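Local structure of N-acetylglucosamine 2-epimerase (Xylella fastidiosa, 3GT5) at residues 178-183 with 375-380; 184-189 with 193-198; 197-202 with 258-263; 205-210 with 266-271. The protein probably isomerises a sugar substrate, in the manner of N-acylglucosamine 2-epimerases. All blocks are in the same frame, centred on the assembly; numbering follows the deposited sequence.

Contact 1 of 4, residues 178-183 with 375-380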
# COMPACT_ATOMS: atom_id res chain seq x y z
N MET A 178 -2.28 2.20 -7.96
CA MET A 178 -1.70 2.54 -9.27
C MET A 178 -1.12 3.97 -9.26
O MET A 178 -0.09 4.19 -9.86
CB MET A 178 -2.70 2.35 -10.42
CG MET A 178 -2.04 2.31 -11.82
SD MET A 178 -0.86 0.96 -12.08
CE MET A 178 -2.08 -0.35 -12.20
N CYS A 179 -1.75 4.91 -8.56
CA CYS A 179 -1.19 6.27 -8.43
C CYS A 179 0.17 6.18 -7.74
O CYS A 179 1.17 6.75 -8.22
CB CYS A 179 -2.17 7.21 -7.70
SG CYS A 179 -1.55 8.82 -7.28
N GLU A 180 0.23 5.42 -6.64
CA GLU A 180 1.47 5.15 -5.92
C GLU A 180 2.55 4.53 -6.83
O GLU A 180 3.72 4.98 -6.78
CB GLU A 180 1.15 4.19 -4.76
CG GLU A 180 2.33 3.63 -4.01
CD GLU A 180 1.91 2.42 -3.12
OE1 GLU A 180 0.75 1.93 -3.25
OE2 GLU A 180 2.72 1.94 -2.29
N ALA A 181 2.16 3.52 -7.64
CA ALA A 181 3.10 2.84 -8.54
C ALA A 181 3.57 3.77 -9.63
O ALA A 181 4.75 3.71 -10.00
CB ALA A 181 2.47 1.57 -9.19
N MET A 182 2.68 4.66 -10.10
CA MET A 182 3.05 5.60 -11.15
C MET A 182 4.03 6.66 -10.65
O MET A 182 4.96 7.03 -11.37
CB MET A 182 1.84 6.22 -11.83
CG MET A 182 1.06 5.25 -12.70
SD MET A 182 1.96 4.53 -14.15
CE MET A 182 0.66 3.35 -14.70
N LEU A 183 3.86 7.09 -9.38
CA LEU A 183 4.82 7.96 -8.75
C LEU A 183 6.20 7.29 -8.62
O LEU A 183 7.23 7.90 -8.94
CB LEU A 183 4.32 8.44 -7.39
CG LEU A 183 3.17 9.44 -7.40
CD1 LEU A 183 2.48 9.54 -6.00
CD2 LEU A 183 3.63 10.80 -7.91
N THR A 375 3.70 -7.71 4.31
CA THR A 375 5.14 -7.83 4.35
C THR A 375 5.72 -6.72 5.16
O THR A 375 6.94 -6.57 5.21
CB THR A 375 5.78 -7.83 2.94
OG1 THR A 375 5.74 -6.50 2.42
CG2 THR A 375 5.07 -8.79 2.04
N ASP A 376 4.88 -5.94 5.85
CA ASP A 376 5.29 -4.66 6.45
C ASP A 376 5.85 -3.63 5.43
O ASP A 376 6.59 -2.70 5.78
CB ASP A 376 6.25 -4.89 7.65
CG ASP A 376 5.50 -5.37 8.89
OD1 ASP A 376 5.19 -4.52 9.76
OD2 ASP A 376 5.18 -6.56 8.96
N TYR A 377 5.50 -3.82 4.17
CA TYR A 377 5.60 -2.77 3.15
C TYR A 377 4.94 -1.48 3.64
O TYR A 377 5.51 -0.40 3.50
CB TYR A 377 5.04 -3.27 1.77
CG TYR A 377 4.15 -2.25 1.04
CD1 TYR A 377 4.68 -1.34 0.12
CD2 TYR A 377 2.82 -2.22 1.29
CE1 TYR A 377 3.84 -0.43 -0.56
CE2 TYR A 377 1.98 -1.34 0.65
CZ TYR A 377 2.48 -0.44 -0.26
OH TYR A 377 1.56 0.41 -0.83
N HIS A 378 3.77 -1.56 4.28
CA HIS A 378 3.12 -0.35 4.73
C HIS A 378 3.88 0.32 5.88
O HIS A 378 3.93 1.56 5.92
CB HIS A 378 1.70 -0.59 5.27
CG HIS A 378 0.66 -0.80 4.23
ND1 HIS A 378 0.11 0.23 3.50
CD2 HIS A 378 0.02 -1.92 3.83
CE1 HIS A 378 -0.83 -0.24 2.71
NE2 HIS A 378 -0.90 -1.55 2.89
N THR A 379 4.45 -0.45 6.81
CA THR A 379 5.06 0.17 7.98
C THR A 379 6.48 0.69 7.67
O THR A 379 6.83 1.82 8.00
CB THR A 379 5.04 -0.79 9.17
OG1 THR A 379 5.82 -1.96 8.86
CG2 THR A 379 3.62 -1.20 9.42
N MET A 380 7.29 -0.15 7.06
CA MET A 380 8.60 0.29 6.57
C MET A 380 8.49 1.37 5.51
O MET A 380 9.25 2.35 5.54
CB MET A 380 9.42 -0.89 6.03
CG MET A 380 9.97 -1.87 7.12
SD MET A 380 11.10 -3.20 6.52
CE MET A 380 9.87 -4.23 5.65

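Contact 2 of 4, residues 184-189 with 193-198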
# COMPACT_ATOMS: atom_id res chain seq x y z
N ALA A 184 6.23 6.04 -8.16
CA ALA A 184 7.47 5.26 -8.09
C ALA A 184 8.14 5.11 -9.48
O ALA A 184 9.37 5.21 -9.59
CB ALA A 184 7.21 3.91 -7.50
N ALA A 185 7.31 4.87 -10.51
CA ALA A 185 7.79 4.67 -11.89
C ALA A 185 8.46 5.96 -12.38
O ALA A 185 9.52 5.92 -13.07
CB ALA A 185 6.62 4.27 -12.80
N TYR A 186 7.83 7.10 -12.06
CA TYR A 186 8.38 8.40 -12.40
C TYR A 186 9.71 8.64 -11.69
O TYR A 186 10.68 9.10 -12.30
CB TYR A 186 7.44 9.53 -12.03
CG TYR A 186 8.05 10.91 -12.15
CD1 TYR A 186 8.33 11.45 -13.39
CD2 TYR A 186 8.37 11.66 -11.01
CE1 TYR A 186 8.92 12.73 -13.50
CE2 TYR A 186 8.93 12.94 -11.13
CZ TYR A 186 9.20 13.45 -12.37
OH TYR A 186 9.74 14.73 -12.47
N GLU A 187 9.74 8.33 -10.40
CA GLU A 187 10.94 8.55 -9.60
C GLU A 187 12.09 7.70 -10.14
O GLU A 187 13.24 8.15 -10.17
CB GLU A 187 10.66 8.22 -8.12
CG GLU A 187 9.77 9.21 -7.43
CD GLU A 187 9.33 8.75 -6.06
OE1 GLU A 187 9.50 7.56 -5.71
OE2 GLU A 187 8.80 9.60 -5.31
N ALA A 188 11.77 6.51 -10.60
CA ALA A 188 12.79 5.55 -11.12
C ALA A 188 13.27 5.87 -12.53
O ALA A 188 14.45 5.72 -12.81
CB ALA A 188 12.28 4.16 -11.05
N SER A 189 12.36 6.33 -13.41
CA SER A 189 12.65 6.43 -14.85
C SER A 189 12.75 7.86 -15.38
O SER A 189 13.29 8.07 -16.48
CB SER A 189 11.56 5.74 -15.66
OG SER A 189 10.35 6.43 -15.55
N ARG A 193 5.16 10.69 -18.51
CA ARG A 193 3.83 10.05 -18.67
C ARG A 193 3.38 9.40 -17.37
O ARG A 193 2.18 9.36 -17.06
CB ARG A 193 3.78 9.04 -19.81
CG ARG A 193 4.50 7.69 -19.57
CD ARG A 193 4.56 6.88 -20.85
NE ARG A 193 5.23 5.60 -20.58
CZ ARG A 193 5.32 4.59 -21.43
NH1 ARG A 193 4.80 4.69 -22.64
NH2 ARG A 193 5.96 3.48 -21.07
N TYR A 194 4.32 8.83 -16.64
CA TYR A 194 3.97 8.20 -15.36
C TYR A 194 3.51 9.17 -14.32
O TYR A 194 2.52 8.88 -13.63
CB TYR A 194 5.16 7.39 -14.83
CG TYR A 194 5.63 6.32 -15.73
CD1 TYR A 194 4.75 5.45 -16.38
CD2 TYR A 194 7.00 6.13 -15.95
CE1 TYR A 194 5.18 4.45 -17.19
CE2 TYR A 194 7.45 5.10 -16.74
CZ TYR A 194 6.53 4.25 -17.37
OH TYR A 194 6.97 3.19 -18.17
N LEU A 195 4.20 10.31 -14.17
CA LEU A 195 3.80 11.35 -13.23
C LEU A 195 2.43 11.94 -13.58
O LEU A 195 1.58 12.18 -12.70
CB LEU A 195 4.85 12.46 -13.20
CG LEU A 195 4.59 13.62 -12.28
CD1 LEU A 195 4.38 13.14 -10.79
CD2 LEU A 195 5.74 14.73 -12.44
N GLU A 196 2.22 12.13 -14.89
CA GLU A 196 0.97 12.72 -15.35
C GLU A 196 -0.21 11.75 -15.16
O GLU A 196 -1.32 12.18 -14.80
CB GLU A 196 1.09 13.18 -16.79
CG GLU A 196 2.13 14.34 -16.91
CD GLU A 196 1.72 15.73 -16.44
OE1 GLU A 196 0.55 15.99 -16.05
OE2 GLU A 196 2.63 16.63 -16.48
N ARG A 197 0.03 10.48 -15.34
CA ARG A 197 -1.03 9.48 -15.10
C ARG A 197 -1.34 9.43 -13.62
O ARG A 197 -2.51 9.30 -13.22
CB ARG A 197 -0.62 8.14 -15.64
CG ARG A 197 -1.62 7.03 -15.45
CD ARG A 197 -2.97 7.32 -16.07
NE ARG A 197 -2.91 7.65 -17.48
CZ ARG A 197 -2.95 6.79 -18.49
NH1 ARG A 197 -3.00 5.47 -18.31
NH2 ARG A 197 -2.94 7.27 -19.74
N ALA A 198 -0.31 9.51 -12.79
CA ALA A 198 -0.57 9.59 -11.33
C ALA A 198 -1.45 10.74 -10.96
O ALA A 198 -2.37 10.63 -10.12
CB ALA A 198 0.77 9.64 -10.52

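Contact 3 of 4, residues 197-202 with 258-263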
# COMPACT_ATOMS: atom_id res chain seq x y z
N ARG A 197 0.03 10.48 -15.34
CA ARG A 197 -1.03 9.48 -15.10
C ARG A 197 -1.34 9.43 -13.62
O ARG A 197 -2.51 9.30 -13.22
CB ARG A 197 -0.62 8.14 -15.64
CG ARG A 197 -1.62 7.03 -15.45
CD ARG A 197 -2.97 7.32 -16.07
NE ARG A 197 -2.91 7.65 -17.48
CZ ARG A 197 -2.95 6.79 -18.49
NH1 ARG A 197 -3.00 5.47 -18.31
NH2 ARG A 197 -2.94 7.27 -19.74
N ALA A 198 -0.31 9.51 -12.79
CA ALA A 198 -0.57 9.59 -11.33
C ALA A 198 -1.45 10.74 -10.96
O ALA A 198 -2.37 10.63 -10.12
CB ALA A 198 0.77 9.64 -10.52
N LEU A 199 -1.20 11.90 -11.56
CA LEU A 199 -1.98 13.09 -11.27
C LEU A 199 -3.42 12.95 -11.71
O LEU A 199 -4.31 13.43 -10.98
CB LEU A 199 -1.36 14.35 -11.90
CG LEU A 199 -2.09 15.66 -11.55
CD1 LEU A 199 -2.02 15.99 -10.05
CD2 LEU A 199 -1.57 16.85 -12.46
N VAL A 200 -3.64 12.41 -12.92
CA VAL A 200 -5.01 12.16 -13.44
C VAL A 200 -5.80 11.26 -12.45
O VAL A 200 -6.93 11.60 -12.07
CB VAL A 200 -5.02 11.51 -14.84
CG1 VAL A 200 -6.48 11.08 -15.25
CG2 VAL A 200 -4.43 12.45 -15.92
N LEU A 201 -5.18 10.18 -12.02
CA LEU A 201 -5.82 9.23 -11.07
C LEU A 201 -6.17 9.95 -9.77
O LEU A 201 -7.29 9.81 -9.25
CB LEU A 201 -4.90 8.05 -10.76
CG LEU A 201 -4.52 7.09 -11.88
CD1 LEU A 201 -3.47 6.04 -11.38
CD2 LEU A 201 -5.75 6.39 -12.51
N ALA A 202 -5.21 10.71 -9.21
CA ALA A 202 -5.51 11.52 -8.01
C ALA A 202 -6.67 12.51 -8.17
O ALA A 202 -7.53 12.62 -7.33
CB ALA A 202 -4.25 12.25 -7.49
N LEU A 258 0.47 14.70 -1.28
CA LEU A 258 1.64 15.46 -0.84
C LEU A 258 2.95 15.01 -1.56
O LEU A 258 3.86 15.82 -1.74
CB LEU A 258 1.83 15.41 0.69
CG LEU A 258 1.08 16.50 1.47
CD1 LEU A 258 1.75 17.92 1.38
CD2 LEU A 258 -0.34 16.60 1.06
N ILE A 259 3.01 13.78 -1.98
CA ILE A 259 4.13 13.32 -2.83
C ILE A 259 3.96 13.97 -4.23
O ILE A 259 4.92 14.47 -4.79
CB ILE A 259 4.20 11.81 -2.93
CG1 ILE A 259 4.51 11.20 -1.55
CG2 ILE A 259 5.30 11.39 -3.96
CD1 ILE A 259 4.40 9.70 -1.47
N LEU A 260 2.74 14.02 -4.74
CA LEU A 260 2.51 14.70 -6.01
C LEU A 260 2.91 16.16 -5.95
O LEU A 260 3.48 16.70 -6.90
CB LEU A 260 1.06 14.58 -6.45
CG LEU A 260 0.70 13.24 -7.08
CD1 LEU A 260 -0.80 12.98 -6.95
CD2 LEU A 260 1.14 13.19 -8.57
N ASP A 261 2.64 16.80 -4.80
CA ASP A 261 2.90 18.24 -4.60
C ASP A 261 4.41 18.56 -4.64
O ASP A 261 4.83 19.72 -4.88
CB ASP A 261 2.28 18.66 -3.27
CG ASP A 261 2.59 20.09 -2.88
OD1 ASP A 261 1.97 21.02 -3.43
OD2 ASP A 261 3.44 20.29 -1.96
N ARG A 262 5.20 17.58 -4.32
CA ARG A 262 6.65 17.63 -4.43
C ARG A 262 7.14 17.73 -5.89
O ARG A 262 8.18 18.38 -6.17
CB ARG A 262 7.24 16.41 -3.72
CG ARG A 262 8.62 16.51 -3.19
CD ARG A 262 9.08 15.11 -2.68
NE ARG A 262 8.44 14.79 -1.40
CZ ARG A 262 8.23 13.57 -0.89
NH1 ARG A 262 8.57 12.47 -1.53
NH2 ARG A 262 7.64 13.48 0.29
N TYR A 263 6.42 17.09 -6.81
CA TYR A 263 6.85 16.95 -8.21
C TYR A 263 6.05 17.80 -9.18
O TYR A 263 6.48 18.00 -10.33
CB TYR A 263 6.77 15.48 -8.64
CG TYR A 263 7.65 14.56 -7.85
CD1 TYR A 263 9.00 14.82 -7.69
CD2 TYR A 263 7.12 13.43 -7.24
CE1 TYR A 263 9.79 13.99 -6.96
CE2 TYR A 263 7.92 12.59 -6.51
CZ TYR A 263 9.23 12.88 -6.37
OH TYR A 263 9.98 12.02 -5.64

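Contact 4 of 4, residues 205-210 with 266-271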
# COMPACT_ATOMS: atom_id res chain seq x y z
N ILE A 205 -10.08 10.45 -8.53
CA ILE A 205 -10.54 9.85 -7.24
C ILE A 205 -10.80 10.91 -6.14
O ILE A 205 -11.87 10.91 -5.49
CB ILE A 205 -9.53 8.80 -6.73
CG1 ILE A 205 -9.37 7.63 -7.71
CG2 ILE A 205 -9.95 8.27 -5.31
CD1 ILE A 205 -10.65 6.73 -7.98
N THR A 206 -9.81 11.75 -5.83
CA THR A 206 -9.90 12.60 -4.63
C THR A 206 -10.77 13.86 -4.84
O THR A 206 -11.14 14.46 -3.89
CB THR A 206 -8.55 12.98 -4.03
OG1 THR A 206 -7.90 13.93 -4.92
CG2 THR A 206 -7.69 11.75 -3.80
N ARG A 207 -11.07 14.21 -6.09
CA ARG A 207 -11.97 15.31 -6.40
C ARG A 207 -13.29 14.82 -6.97
O ARG A 207 -14.31 14.94 -6.27
CB ARG A 207 -11.30 16.36 -7.28
CG ARG A 207 -10.09 16.97 -6.59
CD ARG A 207 -9.85 18.43 -6.99
NE ARG A 207 -9.38 18.49 -8.35
CZ ARG A 207 -9.04 19.60 -8.99
NH1 ARG A 207 -8.60 19.50 -10.23
NH2 ARG A 207 -9.17 20.79 -8.42
N ARG A 208 -13.30 14.26 -8.18
CA ARG A 208 -14.58 13.85 -8.77
C ARG A 208 -15.32 12.79 -7.98
O ARG A 208 -16.51 12.96 -7.68
CB ARG A 208 -14.39 13.36 -10.19
CG ARG A 208 -15.68 13.34 -10.95
CD ARG A 208 -15.44 12.73 -12.34
NE ARG A 208 -14.99 11.33 -12.30
CZ ARG A 208 -14.44 10.66 -13.33
NH1 ARG A 208 -14.28 11.27 -14.51
NH2 ARG A 208 -14.05 9.40 -13.19
N GLN A 209 -14.65 11.69 -7.69
CA GLN A 209 -15.33 10.59 -6.98
C GLN A 209 -15.65 10.97 -5.55
O GLN A 209 -16.74 10.62 -5.04
CB GLN A 209 -14.58 9.25 -7.04
CG GLN A 209 -14.30 8.70 -8.48
CD GLN A 209 -15.54 8.60 -9.32
OE1 GLN A 209 -15.62 9.18 -10.40
NE2 GLN A 209 -16.52 7.84 -8.84
N ALA A 210 -14.74 11.67 -4.88
CA ALA A 210 -15.00 12.12 -3.51
C ALA A 210 -16.24 13.02 -3.43
O ALA A 210 -16.94 12.96 -2.44
CB ALA A 210 -13.76 12.84 -2.91
N VAL A 266 0.83 22.76 -8.50
CA VAL A 266 -0.61 22.94 -8.73
C VAL A 266 -1.30 23.17 -7.36
O VAL A 266 -0.92 22.55 -6.35
CB VAL A 266 -1.23 21.78 -9.57
CG1 VAL A 266 -1.59 20.59 -8.71
CG2 VAL A 266 -2.47 22.26 -10.35
N GLU A 267 -2.29 24.06 -7.31
CA GLU A 267 -2.76 24.57 -6.02
C GLU A 267 -3.65 23.58 -5.27
O GLU A 267 -3.71 23.62 -4.04
CB GLU A 267 -3.48 25.93 -6.16
N TRP A 268 -4.32 22.69 -5.99
CA TRP A 268 -5.39 21.91 -5.36
C TRP A 268 -4.94 20.76 -4.46
O TRP A 268 -5.71 20.33 -3.59
CB TRP A 268 -6.39 21.41 -6.38
CG TRP A 268 -5.92 20.38 -7.32
CD1 TRP A 268 -5.46 20.57 -8.58
CD2 TRP A 268 -5.91 18.95 -7.10
NE1 TRP A 268 -5.18 19.36 -9.17
CE2 TRP A 268 -5.46 18.35 -8.29
CE3 TRP A 268 -6.32 18.12 -6.05
CZ2 TRP A 268 -5.36 16.97 -8.43
CZ3 TRP A 268 -6.20 16.76 -6.19
CH2 TRP A 268 -5.74 16.20 -7.37
N LEU A 269 -3.71 20.28 -4.60
CA LEU A 269 -3.30 19.06 -3.91
C LEU A 269 -3.35 19.16 -2.37
O LEU A 269 -3.95 18.30 -1.70
CB LEU A 269 -1.90 18.65 -4.37
CG LEU A 269 -1.79 18.33 -5.87
CD1 LEU A 269 -0.25 18.33 -6.30
CD2 LEU A 269 -2.49 17.02 -6.22
N VAL A 270 -2.74 20.19 -1.82
CA VAL A 270 -2.62 20.31 -0.36
C VAL A 270 -3.98 20.51 0.30
O VAL A 270 -4.26 19.80 1.24
CB VAL A 270 -1.55 21.34 0.08
CG1 VAL A 270 -1.50 21.44 1.64
CG2 VAL A 270 -0.21 20.97 -0.47
N PRO A 271 -4.83 21.45 -0.17
CA PRO A 271 -6.12 21.62 0.49
C PRO A 271 -6.97 20.33 0.45
O PRO A 271 -7.70 20.00 1.42
CB PRO A 271 -6.81 22.73 -0.32
CG PRO A 271 -5.75 23.42 -1.03
CD PRO A 271 -4.56 22.53 -1.15

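Contact 1 of 4, residues 178-183 with 375-380
Tyr-377 and Glu-180 reach for each other from opposite directions and meet at their far ends, their backbones staying far apart: the nearest CA atoms, of Glu-180 and His-378, are 12.1 Å apart. From the tyrosine CB, which points toward helix 172-189, a chi1 of 137°, an unusual value, carries the ring along that line. On the way CE2 lies over the centre of the His-378 imidazole, 3.5 Å above its plane, while Phe-59 and Phe-117 meet the ring edge-to-face. At the far rim CE1 comes within 3.1 Å of Glu-180 OE2. The hydroxyl completes the reach, with OH donating to OE2 at 2.4 Å, a very short bond whose exact length deserves caution. OE2 lies in the ring plane, and the carboxylate is turned by 29° from that plane. The other oxygen, OE1, is hydrogen-bonded to His-177 ND1. The whole reach spans the interior of an (alpha/alpha)6 barrel, where, as in relatives, the substrate pocket probably lies. Helix 247-263 flanks Glu-180 through Leu-256, helix 51-68 touches Tyr-377 through Arg-56, and helix 192-211 packs behind helix 172-189 through Leu-201 and Ala-198.

Contact 2 of 4, residues 184-189 with 193-198
With CG anti to the backbone N (chi1 170°), the Tyr-186 side chain runs alongside the partner helix and turns one ring face to Leu-195, whose own CG also lies opposite its N (chi1 179°) and carries CD2 out over that face. Leu-195 CD2 stands 3.9 Å from the ring centroid in a CH-pi contact, and Leu-195 CB rests 3.6 Å from Tyr-186 CD1, so the leucine follows the ring from its root to its hydroxyl end. Deeper in, the Tyr-194 ring is sandwiched: Ala-185 CB sits over one face, 3.9 Å from the centroid, and Arg-193 CG lies over the opposite face. The pair is an antiparallel helical hairpin in the wall of an (alpha/alpha)6 barrel, inner helix 172-189 leading directly into outer helix 192-211. The local axes run 8.0 Å apart at 160°, and the CA atoms of Tyr-186 and Tyr-194 come to 5.3 Å, a closeness that the small Ala-185 side chain probably helps to allow. Near the turn Ser-189 OG approaches the edge of the Tyr-194 ring in its plane. The same OG bonds Ala-185 O at 2.7 Å from above the carbonyl plane, while Ser-189 N reaches that oxygen from the other face; Glu-191 N also bonds the hydroxyl. On the outer side Arg-193 NH2 gives a nearly straight hydrogen bond to Tyr-194 OH, 3.1 Å long and in the guanidinium plane, which helps to fix the phenol end. NH2 has a second partner in Asp-138 of helix 133-147, a salt bridge that ties this hairpin to the preceding outer helix.

Contact 3 of 4, residues 197-202 with 258-263
Helices 197-202 and 258-263 run past each other at 137° with their axes 10.9 Å apart, and the closest pair of CA atoms, those of Leu-199 and Leu-260, stands at 7.1 Å. In the (alpha/alpha)6 barrel this is an outer helix, 192-211, resting against inner helix 247-263, which follows it in the chain, as well as against inner helix 172-189. One side chain bridges the gap. Leu-260 points toward the outer helix, with CG set opposite its carbonyl carbon (chi1 -79°), and its two methyls divide the work, each meeting a different turn of the helix it faces. CD2 settles on the first turn, 4.1 Å from Ala-198 CB and 4.0 Å from the backbone N of Leu-199. That leucine adds its CB at 4.3 Å from CD2, while the rest of the chain turns to Ile-264, Trp-268 and Leu-269. The side-chain contacts are all apolar and at van der Waals distance, and the branched end of the leucine reaches both alanines, one with each methyl. Leu-183 of helix 172-189, Leu-195 of helix 192-211 and Leu-269 of helix 269-284 also pack on Leu-260, so it sits where four helices meet. Beside it Tyr-263, three residues on, meets the Tyr-186 ring edge-to-face and hydrogen-bonds Glu-187 OE2 through its OH, adding a polar tie to helix 172-189. One turn along the outer helix, the other methyl, Leu-260 CD1, presses on Ala-202 CB at 3.6 Å.

Contact 4 of 4, residues 205-210 with 266-271
Arg-207 lays its guanidinium flat on the indole of Trp-268, and this stack carries the contact. The two planes are only 7° apart. Arg-207 CZ stands 3.6 Å from the centroid of the five-membered ring, almost straight above it, a cation-pi pair in which NH2 also reaches back to Trp-268 CG at 3.5 Å. The aliphatic part of the arginine takes the other ring: Arg-207 CD makes a CH-pi contact with the six-membered ring, its centroid 4.1 Å away. Bends at chi2 and chi3 fold the chain down so that CG, CD and NE all follow the indole surface.

The edge of the indole is met differently. Thr-206 OG1 lies near the ring plane, 3.5 Å from Trp-268 CZ3, and its side chain crosses the indole at about a right angle. Its hydrogen bond goes back to Ala-202 O in its own helix. The face turned away from the arginine is taken by Leu-269 CD2, 3.5 Å above the ring plane, so the indole is held between a cation and a methyl group.

Polar bonds hold the arginine from its own helix. Arg-207 NE forms a salt bridge with Asp-203, one turn back, which helps hold the guanidinium in place. A wide pi-type turn at 205-209 is marked by Ala-210 N bonding Ile-205 O at 3.0 Å.

In the barrel, the site joins the later part of outer helix 192-211 to the loop leading into the next outer helix, 269-284, whose Val-272 touches both Thr-206 and Arg-207, while Trp-253 of inner helix 247-263 lies against Ile-205 and Thr-206.

Overall arrangement
Running from the N terminus, the chain enters contact 1 on inner helix 172-189, but that contact closes only at 375-380, after nearly two hundred residues, so the other three all fall within its span. Contact 2 closes first, across the tight turn between helices 172-189 and 192-211. Contact 3 opens where contact 2 ends, the two sharing Arg-197 and Ala-198, and contact 4 opens farther along the same outer helix. Contacts 3 and 4 then close in the order they opened, and therefore cross. Contact 2 joins an inner helix to the outer helix that follows it, contacts 3 and 4 tie that outer helix to helix 247-263 and to the start of helix 269-284, and contact 1 spans the interior.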